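Long-range contact in insecticidal crystal protein Cry35Ab1 (Bacillus thuringiensis, PDB 4JP0), which acts with a partner protein, Cry34Ab1, as a binary insecticidal toxin against western corn rootworm larvae, probably targeting the midgut epithelium: residues L2-A14 and K46-I58. Numbering follows the deposited sequence.
Sequences LDTNKVYEISNHA and KWFLFPIDDDQYI
Y8 and W47 form an antiparallel hydrogen-bonded pair, Y8 N to W47 O (2.7 Å, nearly straight at 176°) and W47 N to Y8 O (2.8 Å), and from there strands 6-12 and 47-52 splay apart, their directions 120° from each other. Where they part, a water bridges the backbones, donating to K6 O (2.6 Å) and to L49 O. The same water sits over the centre of one face of the F48 ring, above which K6 O also lies. Setting CG anti to its backbone N (chi1 -160°) swings this ring under the gap and carries CE2 to 3.3 Å from T4 O, which lies obliquely off the ring on the water's side.

On the face shared by Y8, W47 and L49, the CD1 methyl of L49 lodges between Y8 CE1 and L2 CD1, 3.7 Å from each, while I10 CD1 meets W47 at CD1 of the indole. The Y8 hydroxyl reaches back to D3 O (2.7 Å), tying the N-terminal loop to its own strand; K6 NZ, salt-bridged to D3 OD2 on its anti lone pair, makes a second tie between loop and strand. Farther along, Y57 OH accepts a bond from L2 N (3.1 Å), and T4 CG2 abuts the edge of the Y57 ring in its plane.

The contact belongs to the ricin B-type beta-trefoil domain, where strand 135-142 pairs with 6-12 and I93 of strand 91-96 touches L2, L49 and Y57, while the hydroxyl of Y202, on strand 202-221 of the toxin_10 part, hydrogen-bonds to T4 O.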
ATOM      1  N   LEU A   2      -7.885  18.129  -8.630  1.00 28.13           N
ATOM      2  CA  LEU A   2      -7.759  19.169  -7.573  1.00 26.51           C
ATOM      3  C   LEU A   2      -6.597  18.858  -6.628  1.00 24.51           C
ATOM      4  O   LEU A   2      -6.189  17.707  -6.528  1.00 25.01           O
ATOM      5  CB  LEU A   2      -9.033  19.144  -6.739  1.00 27.31           C
ATOM      6  CG  LEU A   2     -10.280  19.759  -7.322  1.00 31.50           C
ATOM      7  CD1 LEU A   2     -11.410  18.981  -6.747  1.00 31.98           C
ATOM      8  CD2 LEU A   2     -10.368  21.212  -6.945  1.00 36.39           C
ATOM      9  N   ASP A   3      -6.082  19.854  -5.914  1.00 21.57           N
ATOM     10  CA  ASP A   3      -5.104  19.565  -4.869  1.00 19.72           C
ATOM     11  C   ASP A   3      -5.791  18.798  -3.754  1.00 18.60           C
ATOM     12  O   ASP A   3      -6.910  19.150  -3.348  1.00 18.18           O
ATOM     13  CB  ASP A   3      -4.528  20.841  -4.250  1.00 20.29           C
ATOM     14  CG  ASP A   3      -3.751  21.683  -5.239  1.00 23.74           C
ATOM     15  OD1 ASP A   3      -3.077  21.117  -6.124  1.00 25.72           O
ATOM     16  OD2 ASP A   3      -3.772  22.928  -5.205  1.00 26.08           O
ATOM     17  N   THR A   4      -5.129  17.780  -3.216  1.00 15.87           N
ATOM     18  CA  THR A   4      -5.717  17.016  -2.136  1.00 15.28           C
ATOM     19  C   THR A   4      -4.934  17.125  -0.822  1.00 14.66           C
ATOM     20  O   THR A   4      -4.977  16.203   0.015  1.00 15.56           O
ATOM     21  CB  THR A   4      -5.908  15.544  -2.549  1.00 16.03           C
ATOM     22  OG1 THR A   4      -4.691  15.039  -3.132  1.00 15.30           O
ATOM     23  CG2 THR A   4      -6.951  15.456  -3.692  1.00 14.28           C
ATOM     24  N   ASN A   5      -4.206  18.215  -0.648  1.00 14.43           N
ATOM     25  CA  ASN A   5      -3.550  18.473   0.624  1.00 14.85           C
ATOM     26  C   ASN A   5      -4.090  19.754   1.217  1.00 15.21           C
ATOM     27  O   ASN A   5      -3.395  20.492   1.890  1.00 14.17           O
ATOM     28  CB  ASN A   5      -2.028  18.556   0.444  1.00 15.93           C
ATOM     29  CG  ASN A   5      -1.613  19.727  -0.422  1.00 18.26           C
ATOM     30  OD1 ASN A   5      -2.351  20.170  -1.318  1.00 17.55           O
ATOM     31  ND2 ASN A   5      -0.416  20.232  -0.163  1.00 18.82           N
ATOM     32  N   LYS A   6      -5.370  19.997   0.982  1.00 14.62           N
ATOM     33  CA  LYS A   6      -6.013  21.210   1.482  1.00 14.36           C
ATOM     34  C   LYS A   6      -7.276  20.945   2.268  1.00 14.50           C
ATOM     35  O   LYS A   6      -7.984  19.942   2.038  1.00 13.25           O
ATOM     36  CB  LYS A   6      -6.382  22.111   0.289  1.00 13.92           C
ATOM     37  CG  LYS A   6      -5.163  22.760  -0.349  1.00 13.88           C
ATOM     38  CD  LYS A   6      -5.567  23.567  -1.599  1.00 19.07           C
ATOM     39  CE  LYS A   6      -4.393  24.418  -2.069  1.00 19.16           C
ATOM     40  NZ  LYS A   6      -4.575  24.786  -3.484  1.00 22.03           N
ATOM     41  N   VAL A   7      -7.599  21.891   3.141  1.00 13.53           N
ATOM     42  CA  VAL A   7      -8.881  21.888   3.813  1.00 14.20           C
ATOM     43  C   VAL A   7      -9.734  22.889   3.013  1.00 15.07           C
ATOM     44  O   VAL A   7      -9.322  24.030   2.799  1.00 14.31           O
ATOM     45  CB  VAL A   7      -8.752  22.409   5.295  1.00 14.69           C
ATOM     46  CG1 VAL A   7     -10.116  22.441   5.957  1.00 13.89           C
ATOM     47  CG2 VAL A   7      -7.780  21.509   6.096  1.00 16.62           C
ATOM     48  N   TYR A   8     -10.904  22.459   2.566  1.00 12.81           N
ATOM     49  CA  TYR A   8     -11.740  23.271   1.711  1.00 14.30           C
ATOM     50  C   TYR A   8     -13.050  23.624   2.364  1.00 14.22           C
ATOM     51  O   TYR A   8     -13.561  22.860   3.149  1.00 15.60           O
ATOM     52  CB  TYR A   8     -12.111  22.445   0.475  1.00 14.12           C
ATOM     53  CG  TYR A   8     -11.010  22.225  -0.518  1.00 15.45           C
ATOM     54  CD1 TYR A   8     -10.360  20.992  -0.603  1.00 15.06           C
ATOM     55  CD2 TYR A   8     -10.635  23.232  -1.400  1.00 14.83           C
ATOM     56  CE1 TYR A   8      -9.359  20.792  -1.555  1.00 15.27           C
ATOM     57  CE2 TYR A   8      -9.620  23.028  -2.342  1.00 16.58           C
ATOM     58  CZ  TYR A   8      -9.015  21.808  -2.423  1.00 14.82           C
ATOM     59  OH  TYR A   8      -8.049  21.580  -3.360  1.00 13.42           O
ATOM     60  N   GLU A   9     -13.614  24.759   1.992  1.00 14.53           N
ATOM     61  CA  GLU A   9     -15.008  25.062   2.326  1.00 14.85           C
ATOM     62  C   GLU A   9     -15.726  24.925   1.002  1.00 15.08           C
ATOM     63  O   GLU A   9     -15.165  25.257  -0.042  1.00 15.82           O
ATOM     64  CB  GLU A   9     -15.142  26.505   2.864  1.00 15.19           C
ATOM     65  CG  GLU A   9     -14.590  26.596   4.276  1.00 16.72           C
ATOM     66  CD  GLU A   9     -14.665  27.985   4.859  1.00 22.49           C
ATOM     67  OE1 GLU A   9     -14.913  28.961   4.109  1.00 25.51           O
ATOM     68  OE2 GLU A   9     -14.465  28.088   6.073  1.00 25.51           O
ATOM     69  N   ILE A  10     -16.940  24.426   1.012  1.00 13.45           N
ATOM     70  CA  ILE A  10     -17.688  24.198  -0.250  1.00 12.86           C
ATOM     71  C   ILE A  10     -18.966  25.031  -0.221  1.00 13.43           C
ATOM     72  O   ILE A  10     -19.777  24.899   0.681  1.00 12.91           O
ATOM     73  CB  ILE A  10     -18.026  22.700  -0.416  1.00 12.95           C
ATOM     74  CG1 ILE A  10     -16.749  21.876  -0.522  1.00 13.84           C
ATOM     75  CG2 ILE A  10     -18.874  22.441  -1.642  1.00 13.07           C
ATOM     76  CD1 ILE A  10     -17.042  20.348  -0.488  1.00 15.14           C
ATOM     77  N   SER A  11     -19.114  25.934  -1.181  1.00 13.78           N
ATOM     78  CA  SER A  11     -20.267  26.837  -1.181  1.00 13.73           C
ATOM     79  C   SER A  11     -21.018  26.803  -2.503  1.00 13.77           C
ATOM     80  O   SER A  11     -20.440  26.518  -3.552  1.00 14.46           O
ATOM     81  CB  SER A  11     -19.839  28.289  -0.860  1.00 14.83           C
ATOM     82  OG  SER A  11     -18.882  28.768  -1.777  1.00 14.66           O
ATOM     83  N   ASN A  12     -22.303  27.136  -2.452  1.00 12.65           N
ATOM     84  CA  ASN A  12     -23.114  27.059  -3.638  1.00 13.16           C
ATOM     85  C   ASN A  12     -23.055  28.325  -4.515  1.00 14.18           C
ATOM     86  O   ASN A  12     -23.109  29.466  -4.019  1.00 12.74           O
ATOM     87  CB  ASN A  12     -24.554  26.804  -3.252  1.00 13.52           C
ATOM     88  CG  ASN A  12     -25.434  26.543  -4.464  1.00 13.51           C
ATOM     89  OD1 ASN A  12     -26.184  27.409  -4.889  1.00 13.32           O
ATOM     90  ND2 ASN A  12     -25.328  25.345  -5.030  1.00 13.72           N
ATOM     91  N   HIS A  13     -22.934  28.114  -5.816  1.00 12.99           N
ATOM     92  CA  HIS A  13     -22.870  29.248  -6.748  1.00 14.32           C
ATOM     93  C   HIS A  13     -24.129  30.107  -6.710  1.00 14.28           C
ATOM     94  O   HIS A  13     -24.030  31.327  -6.688  1.00 14.59           O
ATOM     95  CB  HIS A  13     -22.641  28.724  -8.170  1.00 13.88           C
ATOM     96  CG  HIS A  13     -22.717  29.772  -9.248  1.00 16.42           C
ATOM     97  ND1 HIS A  13     -21.694  30.658  -9.503  1.00 17.36           N
ATOM     98  CD2 HIS A  13     -23.641  29.990 -10.206  1.00 19.39           C
ATOM     99  CE1 HIS A  13     -21.996  31.402 -10.551  1.00 21.05           C
ATOM    100  NE2 HIS A  13     -23.185  31.032 -10.984  1.00 21.14           N
ATOM    101  N   ALA A  14     -25.300  29.472  -6.691  1.00 13.70           N
ATOM    102  CA  ALA A  14     -26.567  30.221  -6.736  1.00 13.58           C
ATOM    103  C   ALA A  14     -26.882  30.977  -5.453  1.00 13.75           C
ATOM    104  O   ALA A  14     -27.274  32.128  -5.515  1.00 14.64           O
ATOM    105  CB  ALA A  14     -27.770  29.308  -7.042  1.00 13.57           C
ATOM    106  N   LYS A  46     -15.601  22.533   7.164  1.00 12.55           N
ATOM    107  CA  LYS A  46     -14.271  22.208   6.635  1.00 13.23           C
ATOM    108  C   LYS A  46     -14.249  20.798   6.120  1.00 13.11           C
ATOM    109  O   LYS A  46     -14.599  19.890   6.857  1.00 12.38           O
ATOM    110  CB  LYS A  46     -13.197  22.352   7.717  1.00 13.93           C
ATOM    111  CG  LYS A  46     -12.937  23.812   8.135  1.00 15.23           C
ATOM    112  CD  LYS A  46     -11.825  23.907   9.172  1.00 18.61           C
ATOM    113  CE  LYS A  46     -11.695  25.337   9.705  1.00 21.99           C
ATOM    114  NZ  LYS A  46     -10.470  25.511  10.552  1.00 23.17           N
ATOM    115  N   TRP A  47     -13.781  20.649   4.879  1.00 11.82           N
ATOM    116  CA  TRP A  47     -13.790  19.370   4.191  1.00 13.58           C
ATOM    117  C   TRP A  47     -12.393  19.045   3.644  1.00 13.61           C
ATOM    118  O   TRP A  47     -11.668  19.950   3.196  1.00 13.73           O
ATOM    119  CB  TRP A  47     -14.830  19.380   3.042  1.00 13.68           C
ATOM    120  CG  TRP A  47     -16.121  19.805   3.536  1.00 15.01           C
ATOM    121  CD1 TRP A  47     -16.741  21.008   3.310  1.00 16.16           C
ATOM    122  CD2 TRP A  47     -16.966  19.068   4.409  1.00 14.41           C
ATOM    123  NE1 TRP A  47     -17.932  21.045   3.993  1.00 14.23           N
ATOM    124  CE2 TRP A  47     -18.076  19.881   4.703  1.00 18.32           C
ATOM    125  CE3 TRP A  47     -16.878  17.795   5.019  1.00 15.79           C
ATOM    126  CZ2 TRP A  47     -19.111  19.464   5.574  1.00 18.91           C
ATOM    127  CZ3 TRP A  47     -17.915  17.374   5.875  1.00 16.77           C
ATOM    128  CH2 TRP A  47     -19.017  18.210   6.122  1.00 19.40           C
ATOM    129  N   PHE A  48     -12.009  17.770   3.724  1.00 12.61           N
ATOM    130  CA  PHE A  48     -10.705  17.333   3.196  1.00 13.26           C
ATOM    131  C   PHE A  48     -10.940  16.325   2.101  1.00 13.47           C
ATOM    132  O   PHE A  48     -11.699  15.347   2.289  1.00 13.20           O
ATOM    133  CB  PHE A  48      -9.850  16.710   4.314  1.00 14.29           C
ATOM    134  CG  PHE A  48      -8.390  16.682   4.010  1.00 13.80           C
ATOM    135  CD1 PHE A  48      -7.555  17.667   4.525  1.00 13.84           C
ATOM    136  CD2 PHE A  48      -7.838  15.665   3.229  1.00 13.16           C
ATOM    137  CE1 PHE A  48      -6.198  17.657   4.253  1.00 14.91           C
ATOM    138  CE2 PHE A  48      -6.467  15.657   2.944  1.00 13.22           C
ATOM    139  CZ  PHE A  48      -5.651  16.653   3.464  1.00 15.69           C
ATOM    140  N   LEU A  49     -10.349  16.574   0.939  1.00 11.97           N
ATOM    141  CA  LEU A  49     -10.521  15.676  -0.183  1.00 13.59           C
ATOM    142  C   LEU A  49      -9.398  14.660  -0.202  1.00 13.48           C
ATOM    143  O   LEU A  49      -8.241  15.034  -0.105  1.00 13.49           O
ATOM    144  CB  LEU A  49     -10.429  16.454  -1.489  1.00 13.41           C
ATOM    145  CG  LEU A  49     -11.442  17.554  -1.736  1.00 17.31           C
ATOM    146  CD1 LEU A  49     -11.269  18.068  -3.176  1.00 18.94           C
ATOM    147  CD2 LEU A  49     -12.839  17.005  -1.509  1.00 18.89           C
ATOM    148  N   PHE A  50      -9.738  13.381  -0.266  1.00 12.65           N
ATOM    149  CA  PHE A  50      -8.704  12.342  -0.516  1.00 14.67           C
ATOM    150  C   PHE A  50      -8.920  11.735  -1.900  1.00 14.32           C
ATOM    151  O   PHE A  50     -10.062  11.461  -2.293  1.00 15.12           O
ATOM    152  CB  PHE A  50      -8.780  11.246   0.521  1.00 14.12           C
ATOM    153  CG  PHE A  50      -8.292  11.677   1.899  1.00 14.77           C
ATOM    154  CD1 PHE A  50      -9.168  11.810   2.947  1.00 16.32           C
ATOM    155  CD2 PHE A  50      -6.957  11.939   2.123  1.00 14.90           C
ATOM    156  CE1 PHE A  50      -8.727  12.148   4.214  1.00 15.77           C
ATOM    157  CE2 PHE A  50      -6.511  12.316   3.393  1.00 15.73           C
ATOM    158  CZ  PHE A  50      -7.403  12.404   4.435  1.00 14.79           C
ATOM    159  N   PRO A  51      -7.844  11.526  -2.647  1.00 13.95           N
ATOM    160  CA  PRO A  51      -7.963  10.971  -3.988  1.00 15.25           C
ATOM    161  C   PRO A  51      -7.992   9.438  -3.924  1.00 16.16           C
ATOM    162  O   PRO A  51      -7.308   8.833  -3.089  1.00 15.19           O
ATOM    163  CB  PRO A  51      -6.678  11.463  -4.674  1.00 15.88           C
ATOM    164  CG  PRO A  51      -5.629  11.403  -3.530  1.00 13.65           C
ATOM    165  CD  PRO A  51      -6.428  11.738  -2.257  1.00 14.66           C
ATOM    166  N   ILE A  52      -8.790   8.841  -4.812  1.00 16.21           N
ATOM    167  CA  ILE A  52      -8.837   7.396  -4.966  1.00 16.54           C
ATOM    168  C   ILE A  52      -8.714   7.057  -6.435  1.00 17.84           C
ATOM    169  O   ILE A  52      -8.552   7.946  -7.299  1.00 16.51           O
ATOM    170  CB  ILE A  52     -10.123   6.806  -4.332  1.00 18.07           C
ATOM    171  CG1 ILE A  52     -11.392   7.409  -4.955  1.00 17.81           C
ATOM    172  CG2 ILE A  52     -10.107   7.003  -2.799  1.00 16.45           C
ATOM    173  CD1 ILE A  52     -12.691   6.714  -4.444  1.00 19.78           C
ATOM    174  N   ASP A  53      -8.748   5.773  -6.747  1.00 18.11           N
ATOM    175  CA  ASP A  53      -8.537   5.375  -8.121  1.00 19.49           C
ATOM    176  C   ASP A  53      -9.574   5.982  -9.083  1.00 20.58           C
ATOM    177  O   ASP A  53     -10.663   6.387  -8.697  1.00 19.50           O
ATOM    178  CB  ASP A  53      -8.557   3.838  -8.271  1.00 19.08           C
ATOM    179  CG  ASP A  53      -7.368   3.132  -7.598  1.00 20.79           C
ATOM    180  OD1 ASP A  53      -6.304   3.757  -7.315  1.00 18.78           O
ATOM    181  OD2 ASP A  53      -7.431   1.895  -7.327  1.00 20.45           O
ATOM    182  N   ASP A  54      -9.190   6.052 -10.349  1.00 20.38           N
ATOM    183  CA  ASP A  54     -10.075   6.477 -11.428  1.00 22.77           C
ATOM    184  C   ASP A  54     -10.638   7.900 -11.282  1.00 21.98           C
ATOM    185  O   ASP A  54     -11.832   8.145 -11.531  1.00 21.04           O
ATOM    186  CB  ASP A  54     -11.188   5.427 -11.651  1.00 23.32           C
ATOM    187  CG  ASP A  54     -10.635   4.010 -11.876  1.00 28.71           C
ATOM    188  OD1 ASP A  54      -9.796   3.821 -12.776  1.00 32.98           O
ATOM    189  OD2 ASP A  54     -10.993   3.006 -11.199  1.00 35.58           O
ATOM    190  N   ASP A  55      -9.760   8.814 -10.877  1.00 22.13           N
ATOM    191  CA  ASP A  55     -10.069  10.230 -10.815  1.00 22.38           C
ATOM    192  C   ASP A  55     -11.314  10.515  -9.972  1.00 21.59           C
ATOM    193  O   ASP A  55     -12.188  11.304 -10.353  1.00 22.56           O
ATOM    194  CB  ASP A  55     -10.206  10.814 -12.224  0.50 23.17           C
ATOM    195  CG  ASP A  55      -8.996  10.516 -13.109  0.50 24.45           C
ATOM    196  OD1 ASP A  55      -7.839  10.717 -12.673  0.50 26.14           O
ATOM    197  OD2 ASP A  55      -9.108  10.073 -14.262  0.50 27.80           O
ATOM    198  N   GLN A  56     -11.408   9.855  -8.829  1.00 19.50           N
ATOM    199  CA  GLN A  56     -12.511  10.100  -7.889  1.00 18.67           C
ATOM    200  C   GLN A  56     -11.977  10.568  -6.549  1.00 17.67           C
ATOM    201  O   GLN A  56     -10.763  10.553  -6.337  1.00 17.08           O
ATOM    202  CB  GLN A  56     -13.358   8.862  -7.701  1.00 18.13           C
ATOM    203  CG  GLN A  56     -14.205   8.526  -8.944  1.00 21.04           C
ATOM    204  CD  GLN A  56     -14.976   7.227  -8.755  1.00 22.29           C
ATOM    205  OE1 GLN A  56     -14.389   6.163  -8.673  1.00 31.14           O
ATOM    206  NE2 GLN A  56     -16.268   7.316  -8.679  1.00 26.52           N
ATOM    207  N   TYR A  57     -12.884  10.978  -5.660  1.00 15.93           N
ATOM    208  CA  TYR A  57     -12.499  11.508  -4.377  1.00 16.53           C
ATOM    209  C   TYR A  57     -13.400  11.018  -3.264  1.00 16.34           C
ATOM    210  O   TYR A  57     -14.566  10.663  -3.520  1.00 14.85           O
ATOM    211  CB  TYR A  57     -12.661  13.036  -4.361  1.00 16.14           C
ATOM    212  CG  TYR A  57     -11.857  13.738  -5.401  1.00 18.89           C
ATOM    213  CD1 TYR A  57     -12.387  13.990  -6.654  1.00 20.44           C
ATOM    214  CD2 TYR A  57     -10.551  14.112  -5.149  1.00 18.35           C
ATOM    215  CE1 TYR A  57     -11.671  14.632  -7.618  1.00 21.36           C
ATOM    216  CE2 TYR A  57      -9.817  14.764  -6.118  1.00 23.89           C
ATOM    217  CZ  TYR A  57     -10.386  15.022  -7.357  1.00 25.69           C
ATOM    218  OH  TYR A  57      -9.669  15.660  -8.348  1.00 25.22           O
ATOM    219  N   ILE A  58     -12.861  11.067  -2.036  1.00 13.41           N
ATOM    220  CA  ILE A  58     -13.648  10.854  -0.822  1.00 13.64           C
ATOM    221  C   ILE A  58     -13.683  12.226  -0.159  1.00 13.60           C
ATOM    222  O   ILE A  58     -12.642  12.889  -0.038  1.00 13.88           O
ATOM    223  CB  ILE A  58     -12.953   9.857   0.131  1.00 14.10           C
ATOM    224  CG1 ILE A  58     -12.812   8.481  -0.533  1.00 16.70           C
ATOM    225  CG2 ILE A  58     -13.752   9.756   1.423  1.00 15.03           C
ATOM    226  CD1 ILE A  58     -14.185   7.859  -0.930  1.00 17.76           C
TER
HETATM  227  O   HOH W   1      -7.761  17.944   0.325  1.00 16.37           O
HETATM  228  O   HOH W   2     -18.197  24.261   3.551  1.00 12.36           O